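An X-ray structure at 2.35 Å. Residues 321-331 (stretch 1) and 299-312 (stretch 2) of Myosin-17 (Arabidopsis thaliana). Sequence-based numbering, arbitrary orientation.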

ATOM      1  N   GLU A 321      29.514  17.958   1.278  1.00 93.85           N
ATOM      2  CA  GLU A 321      29.474  16.792   0.351  1.00 93.53           C
ATOM      3  C   GLU A 321      28.441  15.779   0.857  1.00 90.81           C
ATOM      4  O   GLU A 321      27.563  15.383   0.066  1.00 91.51           O
ATOM      5  CB  GLU A 321      30.847  16.126   0.236  1.00 95.40           C
ATOM      6  CG  GLU A 321      31.817  16.865  -0.667  1.00 97.77           C
ATOM      7  CD  GLU A 321      33.232  16.310  -0.649  1.00 98.86           C
ATOM      8  OE1 GLU A 321      33.380  15.071  -0.575  1.00 98.96           O
ATOM      9  OE2 GLU A 321      34.183  17.116  -0.699  1.00 99.98           O
ATOM     10  N   ILE A 322      28.543  15.396   2.134  1.00 87.45           N
ATOM     11  CA  ILE A 322      27.703  14.343   2.780  1.00 85.07           C
ATOM     12  C   ILE A 322      26.227  14.759   2.706  1.00 84.36           C
ATOM     13  O   ILE A 322      25.402  13.913   2.313  1.00 84.06           O
ATOM     14  CB  ILE A 322      28.161  14.089   4.234  1.00 84.39           C
ATOM     15  CG1 ILE A 322      29.595  13.554   4.296  1.00 84.30           C
ATOM     16  CG2 ILE A 322      27.194  13.164   4.960  1.00 83.56           C
ATOM     17  CD1 ILE A 322      30.285  13.809   5.615  1.00 84.19           C
ATOM     18  N   THR A 323      25.916  16.013   3.055  1.00 83.96           N
ATOM     19  CA  THR A 323      24.531  16.506   3.291  1.00 83.51           C
ATOM     20  C   THR A 323      23.825  16.878   1.979  1.00 84.23           C
ATOM     21  O   THR A 323      22.590  17.025   2.029  1.00 84.34           O
ATOM     22  CB  THR A 323      24.505  17.712   4.242  1.00 82.90           C
ATOM     23  OG1 THR A 323      25.375  18.716   3.718  1.00 83.67           O
ATOM     24  CG2 THR A 323      24.910  17.360   5.656  1.00 82.11           C
ATOM     25  N   ARG A 324      24.552  17.045   0.866  1.00 85.28           N
ATOM     26  CA  ARG A 324      23.984  17.613  -0.391  1.00 86.91           C
ATOM     27  C   ARG A 324      24.351  16.782  -1.633  1.00 86.56           C
ATOM     28  O   ARG A 324      23.619  16.911  -2.634  1.00 86.46           O
ATOM     29  CB  ARG A 324      24.413  19.078  -0.532  1.00 88.81           C
ATOM     30  CG  ARG A 324      23.561  20.038   0.287  1.00 89.70           C
ATOM     31  CD  ARG A 324      24.319  21.238   0.823  1.00 91.67           C
ATOM     32  NE  ARG A 324      23.506  22.013   1.754  1.00 92.65           N
ATOM     33  CZ  ARG A 324      23.925  23.082   2.430  1.00 93.78           C
ATOM     34  NH1 ARG A 324      25.165  23.525   2.290  1.00 94.56           N
ATOM     35  NH2 ARG A 324      23.095  23.709   3.248  1.00 93.66           N
ATOM     36  N   GLU A 325      25.415  15.970  -1.596  1.00 86.38           N
ATOM     37  CA  GLU A 325      25.833  15.125  -2.750  1.00 86.76           C
ATOM     38  C   GLU A 325      25.510  13.647  -2.463  1.00 84.09           C
ATOM     39  O   GLU A 325      25.252  12.916  -3.439  1.00 84.11           O
ATOM     40  CB  GLU A 325      27.306  15.387  -3.095  1.00 89.49           C
ATOM     41  CG  GLU A 325      28.252  14.216  -2.858  1.00 90.86           C
ATOM     42  CD  GLU A 325      29.716  14.498  -3.170  1.00 92.62           C
ATOM     43  OE1 GLU A 325      30.015  15.599  -3.686  1.00 94.48           O
ATOM     44  OE2 GLU A 325      30.559  13.614  -2.898  1.00 91.66           O
ATOM     45  N   LEU A 326      25.497  13.228  -1.191  1.00 81.31           N
ATOM     46  CA  LEU A 326      25.351  11.800  -0.788  1.00 79.04           C
ATOM     47  C   LEU A 326      23.985  11.543  -0.138  1.00 76.18           C
ATOM     48  O   LEU A 326      23.298  10.609  -0.593  1.00 76.84           O
ATOM     49  CB  LEU A 326      26.490  11.420   0.165  1.00 80.05           C
ATOM     50  CG  LEU A 326      27.780  10.948  -0.506  1.00 81.10           C
ATOM     51  CD1 LEU A 326      28.923  10.896   0.497  1.00 81.54           C
ATOM     52  CD2 LEU A 326      27.593   9.589  -1.166  1.00 80.64           C
ATOM     53  N   CYS A 327      23.614  12.312   0.893  1.00 73.42           N
ATOM     54  CA  CYS A 327      22.427  12.053   1.755  1.00 70.67           C
ATOM     55  C   CYS A 327      21.553  13.299   1.893  1.00 69.82           C
ATOM     56  O   CYS A 327      21.262  13.730   3.007  1.00 70.28           O
ATOM     57  CB  CYS A 327      22.867  11.570   3.133  1.00 70.17           C
ATOM     58  SG  CYS A 327      24.005  10.161   3.076  1.00 69.29           S
ATOM     59  N   PRO A 328      21.063  13.893   0.777  1.00 68.82           N
ATOM     60  CA  PRO A 328      20.267  15.122   0.839  1.00 68.51           C
ATOM     61  C   PRO A 328      18.907  15.004   1.550  1.00 67.36           C
ATOM     62  O   PRO A 328      18.367  16.031   1.911  1.00 67.18           O
ATOM     63  CB  PRO A 328      20.053  15.487  -0.640  1.00 69.01           C
ATOM     64  CG  PRO A 328      20.195  14.175  -1.377  1.00 68.51           C
ATOM     65  CD  PRO A 328      21.257  13.424  -0.604  1.00 68.65           C
ATOM     66  N   VAL A 329      18.391  13.784   1.733  1.00 66.60           N
ATOM     67  CA  VAL A 329      17.066  13.514   2.370  1.00 66.41           C
ATOM     68  C   VAL A 329      17.249  13.312   3.881  1.00 66.14           C
ATOM     69  O   VAL A 329      16.275  13.556   4.622  1.00 66.93           O
ATOM     70  CB  VAL A 329      16.364  12.312   1.706  1.00 66.27           C
ATOM     71  CG1 VAL A 329      15.246  11.738   2.566  1.00 65.79           C
ATOM     72  CG2 VAL A 329      15.837  12.674   0.326  1.00 66.48           C
ATOM     73  N   LEU A 330      18.436  12.886   4.325  1.00 66.13           N
ATOM     74  CA  LEU A 330      18.729  12.609   5.760  1.00 65.95           C
ATOM     75  C   LEU A 330      18.880  13.928   6.523  1.00 66.29           C
ATOM     76  O   LEU A 330      19.500  14.861   5.979  1.00 67.74           O
ATOM     77  CB  LEU A 330      19.999  11.761   5.887  1.00 65.99           C
ATOM     78  CG  LEU A 330      19.781  10.249   5.919  1.00 65.85           C
ATOM     79  CD1 LEU A 330      19.279   9.741   4.575  1.00 65.93           C
ATOM     80  CD2 LEU A 330      21.058   9.527   6.318  1.00 65.85           C
ATOM     81  N   SER A 331      18.336  13.985   7.743  1.00 65.30           N
ATOM     82  CA  SER A 331      18.489  15.112   8.698  1.00 65.28           C
ATOM     83  C   SER A 331      19.878  15.049   9.346  1.00 66.16           C
ATOM     84  O   SER A 331      20.516  13.974   9.290  1.00 65.75           O
ATOM     85  CB  SER A 331      17.408  15.085   9.744  1.00 64.77           C
ATOM     86  OG  SER A 331      17.648  14.055  10.689  1.00 63.16           O
TER
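Stretch 2 299-312: LRHIRQAVGFLVIH

A side-chain amide makes the one hydrogen bond between the two stretches: Gln304, on the helix of stretch 2, accepts through OE1 the hydrogen bond from Val329 N at 3.0 Å, with an N-H...O angle of 161°. Gln304 OE1 also lies 3.2 Å from Pro328 N, which carries no hydrogen to share, and 3.2 Å from Cys327 C, so it sits close against the backbone just beyond the helix of stretch 1. Gln304 reaches this position with chi1 at m and chi2 at t, its CA-to-CB bond pointing toward stretch 1; Gln304 CA is 5.1 Å from Cys327 CA, and Gln304 CG packs 3.5 Å from Leu326 O.

Stretch 2 is helical from Arg300 onward, with Leu299 at the N-cap position. Stretch 1 enters as the last part of a helix that runs to Leu326, widens into a pi-type turn over 322-326, and closes with Cys327 N bonded to Ile322 O at 2.8 Å. Cys327 then leaves helical phi/psi, and a turn follows in which Leu330 N bonds to Cys327 O at 3.2 Å. The two helix axes come no closer than 10.9 Å, and their N-to-C directions differ by 127°, an oblique and more nearly antiparallel than parallel arrangement. Much of the intimate contact falls to the segment after the helix, Cys327 to Leu330.

Val329 points toward stretch 2 and covers the N-terminal part of its helix. Val329 CG1 stands over the face of the His301 ring, 3.4 Å from the ring centroid and 15° off the normal, a CH-pi contact; CG1 also lies over one face of the Arg300 guanidinium, while Val329 CG2 is 3.6 Å from Arg300 NH1. Leu330 starts sideways, but its end comes nearer, placing Leu330 CD1 3.6 Å from His301 O and CD2 4.2 Å from Ala305 CB.

Farther along the helix of stretch 2 the contact is mostly apolar. Cys327 SG rests 3.8 Å from Phe308 CB, and Ile322 CG2 approaches Phe308 CE1 at 4.2 Å, obliquely to the ring. Leu326, also set sideways at its CB, brings CD2 to 4.0 Å from Ile311 CD1, beyond the helical segment, and to 4.4 Å from Gly307 O. Ile302 points away from stretch 1 and takes no part. In all, 594 Å² is buried, both sides summed.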

ATOM      1  N   LEU A 299      12.314   4.388  -0.848  1.00 56.43           N
ATOM      2  CA  LEU A 299      13.532   3.836  -0.189  1.00 56.65           C
ATOM      3  C   LEU A 299      14.668   4.872  -0.193  1.00 57.79           C
ATOM      4  O   LEU A 299      15.802   4.492   0.170  1.00 57.68           O
ATOM      5  CB  LEU A 299      13.969   2.562  -0.920  1.00 56.09           C
ATOM      6  CG  LEU A 299      12.994   1.387  -0.878  1.00 55.16           C
ATOM      7  CD1 LEU A 299      13.495   0.248  -1.750  1.00 55.17           C
ATOM      8  CD2 LEU A 299      12.779   0.896   0.545  1.00 54.89           C
ATOM      9  N   ARG A 300      14.390   6.123  -0.584  1.00 59.01           N
ATOM     10  CA  ARG A 300      15.412   7.192  -0.770  1.00 60.89           C
ATOM     11  C   ARG A 300      16.244   7.371   0.509  1.00 59.76           C
ATOM     12  O   ARG A 300      17.445   7.665   0.374  1.00 58.52           O
ATOM     13  CB  ARG A 300      14.761   8.507  -1.221  1.00 63.41           C
ATOM     14  CG  ARG A 300      13.729   9.080  -0.261  1.00 65.80           C
ATOM     15  CD  ARG A 300      12.911  10.188  -0.904  1.00 68.82           C
ATOM     16  NE  ARG A 300      11.761  10.572  -0.086  1.00 70.92           N
ATOM     17  CZ  ARG A 300      11.492  11.803   0.356  1.00 72.51           C
ATOM     18  NH1 ARG A 300      12.280  12.825   0.059  1.00 73.23           N
ATOM     19  NH2 ARG A 300      10.412  12.009   1.092  1.00 72.95           N
ATOM     20  N   HIS A 301      15.646   7.196   1.696  1.00 59.10           N
ATOM     21  CA  HIS A 301      16.342   7.278   3.013  1.00 58.58           C
ATOM     22  C   HIS A 301      17.372   6.149   3.130  1.00 57.68           C
ATOM     23  O   HIS A 301      18.571   6.454   3.268  1.00 58.86           O
ATOM     24  CB  HIS A 301      15.363   7.202   4.194  1.00 58.84           C
ATOM     25  CG  HIS A 301      14.494   8.401   4.375  1.00 59.18           C
ATOM     26  ND1 HIS A 301      14.812   9.412   5.263  1.00 59.68           N
ATOM     27  CD2 HIS A 301      13.309   8.739   3.822  1.00 58.93           C
ATOM     28  CE1 HIS A 301      13.868  10.330   5.235  1.00 60.12           C
ATOM     29  NE2 HIS A 301      12.935   9.941   4.357  1.00 59.81           N
ATOM     30  N   ILE A 302      16.911   4.895   3.106  1.00 56.62           N
ATOM     31  CA  ILE A 302      17.773   3.691   3.311  1.00 55.89           C
ATOM     32  C   ILE A 302      18.840   3.645   2.209  1.00 55.92           C
ATOM     33  O   ILE A 302      19.997   3.338   2.538  1.00 56.02           O
ATOM     34  CB  ILE A 302      16.948   2.385   3.396  1.00 54.54           C
ATOM     35  CG1 ILE A 302      17.830   1.169   3.701  1.00 54.03           C
ATOM     36  CG2 ILE A 302      16.117   2.152   2.142  1.00 54.26           C
ATOM     37  CD1 ILE A 302      18.624   1.276   4.985  1.00 54.12           C
ATOM     38  N   ARG A 303      18.471   3.960   0.963  1.00 56.57           N
ATOM     39  CA  ARG A 303      19.395   3.980  -0.205  1.00 57.45           C
ATOM     40  C   ARG A 303      20.575   4.917   0.090  1.00 57.61           C
ATOM     41  O   ARG A 303      21.734   4.473  -0.060  1.00 57.11           O
ATOM     42  CB  ARG A 303      18.653   4.415  -1.474  1.00 57.81           C
ATOM     43  CG  ARG A 303      17.765   3.332  -2.071  1.00 57.89           C
ATOM     44  CD  ARG A 303      16.725   3.888  -3.025  1.00 58.18           C
ATOM     45  NE  ARG A 303      17.324   4.643  -4.117  1.00 59.06           N
ATOM     46  CZ  ARG A 303      16.657   5.430  -4.958  1.00 59.32           C
ATOM     47  NH1 ARG A 303      15.347   5.583  -4.847  1.00 58.87           N
ATOM     48  NH2 ARG A 303      17.311   6.068  -5.912  1.00 60.46           N
ATOM     49  N   GLN A 304      20.281   6.151   0.508  1.00 58.00           N
ATOM     50  CA  GLN A 304      21.282   7.217   0.785  1.00 59.32           C
ATOM     51  C   GLN A 304      22.119   6.836   2.013  1.00 59.63           C
ATOM     52  O   GLN A 304      23.354   6.992   1.948  1.00 60.54           O
ATOM     53  CB  GLN A 304      20.583   8.566   0.967  1.00 59.96           C
ATOM     54  CG  GLN A 304      20.110   9.173  -0.347  1.00 60.85           C
ATOM     55  CD  GLN A 304      19.270  10.414  -0.164  1.00 61.60           C
ATOM     56  OE1 GLN A 304      19.419  11.155   0.805  1.00 62.23           O
ATOM     57  NE2 GLN A 304      18.380  10.661  -1.112  1.00 62.13           N
ATOM     58  N   ALA A 305      21.470   6.355   3.080  1.00 59.59           N
ATOM     59  CA  ALA A 305      22.109   5.882   4.332  1.00 59.91           C
ATOM     60  C   ALA A 305      23.094   4.748   4.024  1.00 60.53           C
ATOM     61  O   ALA A 305      24.218   4.780   4.552  1.00 61.57           O
ATOM     62  CB  ALA A 305      21.056   5.436   5.315  1.00 59.67           C
ATOM     63  N   VAL A 306      22.676   3.778   3.206  1.00 61.09           N
ATOM     64  CA  VAL A 306      23.532   2.651   2.727  1.00 61.91           C
ATOM     65  C   VAL A 306      24.650   3.223   1.845  1.00 62.71           C
ATOM     66  O   VAL A 306      25.798   2.758   1.975  1.00 62.48           O
ATOM     67  CB  VAL A 306      22.695   1.592   1.986  1.00 61.51           C
ATOM     68  CG1 VAL A 306      23.546   0.667   1.129  1.00 62.39           C
ATOM     69  CG2 VAL A 306      21.856   0.785   2.959  1.00 61.31           C
ATOM     70  N   GLY A 307      24.318   4.192   0.985  1.00 63.84           N
ATOM     71  CA  GLY A 307      25.284   4.935   0.154  1.00 65.05           C
ATOM     72  C   GLY A 307      26.403   5.531   0.994  1.00 66.40           C
ATOM     73  O   GLY A 307      27.564   5.503   0.536  1.00 67.10           O
ATOM     74  N   PHE A 308      26.069   6.045   2.182  1.00 66.73           N
ATOM     75  CA  PHE A 308      27.032   6.608   3.165  1.00 67.72           C
ATOM     76  C   PHE A 308      27.899   5.480   3.737  1.00 67.53           C
ATOM     77  O   PHE A 308      29.132   5.604   3.679  1.00 68.80           O
ATOM     78  CB  PHE A 308      26.307   7.370   4.278  1.00 68.61           C
ATOM     79  CG  PHE A 308      27.212   7.889   5.368  1.00 69.72           C
ATOM     80  CD1 PHE A 308      27.945   9.052   5.188  1.00 70.77           C
ATOM     81  CD2 PHE A 308      27.337   7.210   6.572  1.00 70.00           C
ATOM     82  CE1 PHE A 308      28.780   9.526   6.190  1.00 71.23           C
ATOM     83  CE2 PHE A 308      28.174   7.683   7.571  1.00 70.39           C
ATOM     84  CZ  PHE A 308      28.894   8.841   7.378  1.00 71.07           C
ATOM     85  N   LEU A 309      27.274   4.416   4.258  1.00 66.54           N
ATOM     86  CA  LEU A 309      27.954   3.304   4.983  1.00 66.07           C
ATOM     87  C   LEU A 309      29.047   2.662   4.117  1.00 67.11           C
ATOM     88  O   LEU A 309      30.042   2.191   4.702  1.00 67.28           O
ATOM     89  CB  LEU A 309      26.919   2.254   5.407  1.00 64.56           C
ATOM     90  CG  LEU A 309      26.017   2.630   6.582  1.00 63.70           C
ATOM     91  CD1 LEU A 309      24.940   1.577   6.788  1.00 63.15           C
ATOM     92  CD2 LEU A 309      26.815   2.819   7.865  1.00 63.54           C
ATOM     93  N   VAL A 310      28.875   2.631   2.789  1.00 68.54           N
ATOM     94  CA  VAL A 310      29.774   1.894   1.846  1.00 70.47           C
ATOM     95  C   VAL A 310      30.780   2.848   1.184  1.00 73.19           C
ATOM     96  O   VAL A 310      31.685   2.332   0.500  1.00 74.08           O
ATOM     97  CB  VAL A 310      28.982   1.116   0.775  1.00 69.68           C
ATOM     98  CG1 VAL A 310      27.996   0.140   1.399  1.00 69.34           C
ATOM     99  CG2 VAL A 310      28.284   2.037  -0.219  1.00 69.22           C
ATOM    100  N   ILE A 311      30.633   4.169   1.345  1.00 75.87           N
ATOM    101  CA  ILE A 311      31.512   5.168   0.663  1.00 78.90           C
ATOM    102  C   ILE A 311      32.933   5.011   1.217  1.00 81.64           C
ATOM    103  O   ILE A 311      33.072   4.794   2.438  1.00 81.91           O
ATOM    104  CB  ILE A 311      30.982   6.612   0.802  1.00 79.83           C
ATOM    105  CG1 ILE A 311      31.464   7.502  -0.348  1.00 81.21           C
ATOM    106  CG2 ILE A 311      31.338   7.217   2.153  1.00 79.95           C
ATOM    107  CD1 ILE A 311      30.782   7.233  -1.671  1.00 81.56           C
ATOM    108  N   HIS A 312      33.938   5.092   0.339  1.00 85.08           N
ATOM    109  CA  HIS A 312      35.383   4.977   0.674  1.00 86.26           C
ATOM    110  C   HIS A 312      35.901   6.331   1.172  1.00 87.35           C
ATOM    111  O   HIS A 312      35.393   7.371   0.702  1.00 88.27           O
ATOM    112  CB  HIS A 312      36.187   4.476  -0.535  1.00 87.07           C
ATOM    113  CG  HIS A 312      35.809   3.106  -0.989  1.00 87.44           C
ATOM    114  ND1 HIS A 312      35.904   2.003  -0.163  1.00 87.87           N
ATOM    115  CD2 HIS A 312      35.351   2.654  -2.176  1.00 87.89           C
ATOM    116  CE1 HIS A 312      35.513   0.929  -0.820  1.00 88.03           C
ATOM    117  NE2 HIS A 312      35.168   1.303  -2.058  1.00 88.15           N
TER